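Local coordinates for protein fatty acid amide hydrolase (Candida albicans, PDB 6KVR) that probably hydrolyses monocarboxylic acid amides, fatty acid amides among them, to the carboxylate and ammonium as a member of the amidase family, at residues L157-N162 with T201-T206. Residues are numbered along the deposited sequence; the frame is centred on the assembly and turned at random.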
loop_
_atom_site.group_PDB
_atom_site.type_symbol
_atom_site.label_atom_id
_atom_site.label_comp_id
_atom_site.label_asym_id
_atom_site.label_seq_id
_atom_site.Cartn_x
_atom_site.Cartn_y
_atom_site.Cartn_z
ATOM N N LEU A 157 6.051 0.966 -25.923
ATOM C CA LEU A 157 5.407 0.193 -24.867
ATOM C C LEU A 157 6.160 -1.114 -24.650
ATOM O O LEU A 157 6.462 -1.833 -25.610
ATOM C CB LEU A 157 3.954 -0.102 -25.229
ATOM C CG LEU A 157 3.022 1.097 -25.409
ATOM C CD1 LEU A 157 1.763 0.644 -26.074
ATOM C CD2 LEU A 157 2.726 1.782 -24.073
ATOM N N LYS A 158 6.485 -1.407 -23.392
ATOM C CA LYS A 158 7.063 -2.705 -23.065
ATOM C C LYS A 158 6.061 -3.797 -23.425
ATOM O O LYS A 158 4.858 -3.646 -23.191
ATOM C CB LYS A 158 7.430 -2.751 -21.580
ATOM C CG LYS A 158 8.320 -3.902 -21.145
ATOM C CD LYS A 158 8.594 -3.815 -19.642
ATOM C CE LYS A 158 9.346 -5.051 -19.138
ATOM N NZ LYS A 158 10.027 -4.820 -17.818
ATOM N N GLU A 159 6.560 -4.885 -24.023
ATOM C CA GLU A 159 5.677 -5.910 -24.583
ATOM C C GLU A 159 4.747 -6.526 -23.533
ATOM O O GLU A 159 3.578 -6.804 -23.824
ATOM C CB GLU A 159 6.503 -7.013 -25.262
ATOM C CG GLU A 159 5.668 -8.019 -26.088
ATOM C CD GLU A 159 4.979 -9.118 -25.240
ATOM O OE1 GLU A 159 5.328 -9.288 -24.043
ATOM O OE2 GLU A 159 4.073 -9.806 -25.772
ATOM N N GLN A 160 5.248 -6.782 -22.322
ATOM C CA GLN A 160 4.468 -7.550 -21.348
ATOM C C GLN A 160 3.140 -6.888 -20.965
ATOM O O GLN A 160 2.279 -7.561 -20.386
ATOM C CB GLN A 160 5.317 -7.820 -20.094
ATOM C CG GLN A 160 5.737 -6.556 -19.329
ATOM C CD GLN A 160 4.870 -6.318 -18.123
ATOM O OE1 GLN A 160 4.292 -7.263 -17.565
ATOM N NE2 GLN A 160 4.784 -5.061 -17.686
HETATM N N MSE A 161 2.939 -5.614 -21.279
HETATM C CA MSE A 161 1.657 -4.973 -20.985
HETATM C C MSE A 161 0.592 -5.387 -21.987
HETATM O O MSE A 161 0.834 -5.367 -23.194
HETATM C CB MSE A 161 1.787 -3.446 -20.987
HETATM C CG MSE A 161 2.730 -2.909 -19.939
HETATM SE SE MSE A 161 2.899 -0.947 -20.005
HETATM C CE MSE A 161 3.914 -0.862 -21.641
ATOM N N ASN A 162 -0.586 -5.747 -21.480
ATOM C CA ASN A 162 -1.712 -6.093 -22.343
ATOM C C ASN A 162 -1.903 -5.038 -23.421
ATOM O O ASN A 162 -2.040 -3.848 -23.124
ATOM C CB ASN A 162 -3.018 -6.210 -21.536
ATOM C CG ASN A 162 -3.153 -7.531 -20.812
ATOM O OD1 ASN A 162 -2.353 -8.444 -21.016
ATOM N ND2 ASN A 162 -4.182 -7.647 -19.969
ATOM N N THR A 201 8.331 -3.312 -27.248
ATOM C CA THR A 201 9.769 -3.506 -27.130
ATOM C C THR A 201 10.115 -4.768 -26.354
ATOM O O THR A 201 9.307 -5.308 -25.591
ATOM C CB THR A 201 10.410 -2.299 -26.452
ATOM O OG1 THR A 201 9.668 -1.969 -25.268
ATOM C CG2 THR A 201 10.404 -1.102 -27.400
ATOM N N SER A 202 11.366 -5.188 -26.516
ATOM C CA SER A 202 11.843 -6.478 -26.044
ATOM C C SER A 202 12.107 -6.476 -24.545
ATOM O O SER A 202 12.234 -5.431 -23.898
ATOM C CB SER A 202 13.114 -6.898 -26.785
ATOM O OG SER A 202 14.146 -5.948 -26.541
ATOM N N GLN A 203 12.199 -7.692 -24.015
ATOM C CA GLN A 203 12.360 -7.981 -22.601
ATOM C C GLN A 203 12.951 -9.379 -22.490
ATOM O O GLN A 203 12.763 -10.199 -23.390
ATOM C CB GLN A 203 11.011 -7.906 -21.874
ATOM C CG GLN A 203 10.055 -8.965 -22.383
ATOM C CD GLN A 203 8.624 -8.502 -22.462
ATOM O OE1 GLN A 203 8.272 -7.416 -21.987
ATOM N NE2 GLN A 203 7.785 -9.321 -23.081
ATOM N N PRO A 204 13.677 -9.671 -21.429
ATOM C CA PRO A 204 14.225 -11.019 -21.264
ATOM C C PRO A 204 13.163 -12.040 -20.882
ATOM O O PRO A 204 12.123 -11.711 -20.310
ATOM C CB PRO A 204 15.235 -10.843 -20.128
ATOM C CG PRO A 204 14.629 -9.692 -19.318
ATOM C CD PRO A 204 14.132 -8.747 -20.382
ATOM N N GLN A 205 13.450 -13.303 -21.210
ATOM C CA GLN A 205 12.748 -14.425 -20.601
ATOM C C GLN A 205 12.810 -14.342 -19.071
ATOM O O GLN A 205 13.885 -14.134 -18.491
ATOM C CB GLN A 205 13.385 -15.719 -21.114
ATOM C CG GLN A 205 12.940 -17.005 -20.454
ATOM C CD GLN A 205 13.937 -18.133 -20.742
ATOM O OE1 GLN A 205 15.021 -18.189 -20.153
ATOM N NE2 GLN A 205 13.579 -19.020 -21.655
ATOM N N THR A 206 11.647 -14.509 -18.428
ATOM C CA THR A 206 11.320 -14.426 -16.991
ATOM C C THR A 206 11.165 -12.987 -16.510
ATOM O O THR A 206 10.667 -12.785 -15.395
ATOM C CB THR A 206 12.319 -15.131 -16.038
ATOM O OG1 THR A 206 13.507 -14.336 -15.859
ATOM C CG2 THR A 206 12.705 -16.531 -16.523
#
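Two first torsions bring E159 and Q203 together: CG of E159 stands anti to its backbone N (chi1 -170°), whereas CG of Q203 is wedged between its own N and C (chi1 64°). Both chains then bend at chi2 and meet nearly perpendicular, the carboxylate turned 84° from the amide. Q203 NE2 donates to E159 OE1 at 2.6 Å, with the oxygen lying in the amide plane but met from above the carboxylate plane. The other end of the amide receives a weak bond, Q160 N to Q203 OE1 at 3.1 Å, so both ends of the amide are held and its rotation is probably fixed. Q203 OE1 also lies 3.6 Å from K158 CG, where the glutamine crosses the extended lysine chain obliquely.

Beside this, the backbones pair as parallel strands at K158 and T201. T201 N reaches L157 O at 2.9 Å, in the carbonyl plane, and E159 N returns to T201 O at 3.2 Å, on a lone pair; the type I turn from K158 to M161 then carries the chain off the strand. E159 has further donors in the backbone N of H169 and G170, which would help stabilise a buried negative charge.

K158 NZ hydrogen-bonds to S233, the other predicted charge-relay residue, and to S252, outside the predicted Ser-Ser-Lys triad. Touching the lysine methylenes, Q203 probably belongs to the second shell, with E159 behind it. Strand 155-158 runs between strands 199-201 and 248-253 of the mixed sheet, while T201 packs on I240 of helix 235-243 and bonds through OG1 to E237.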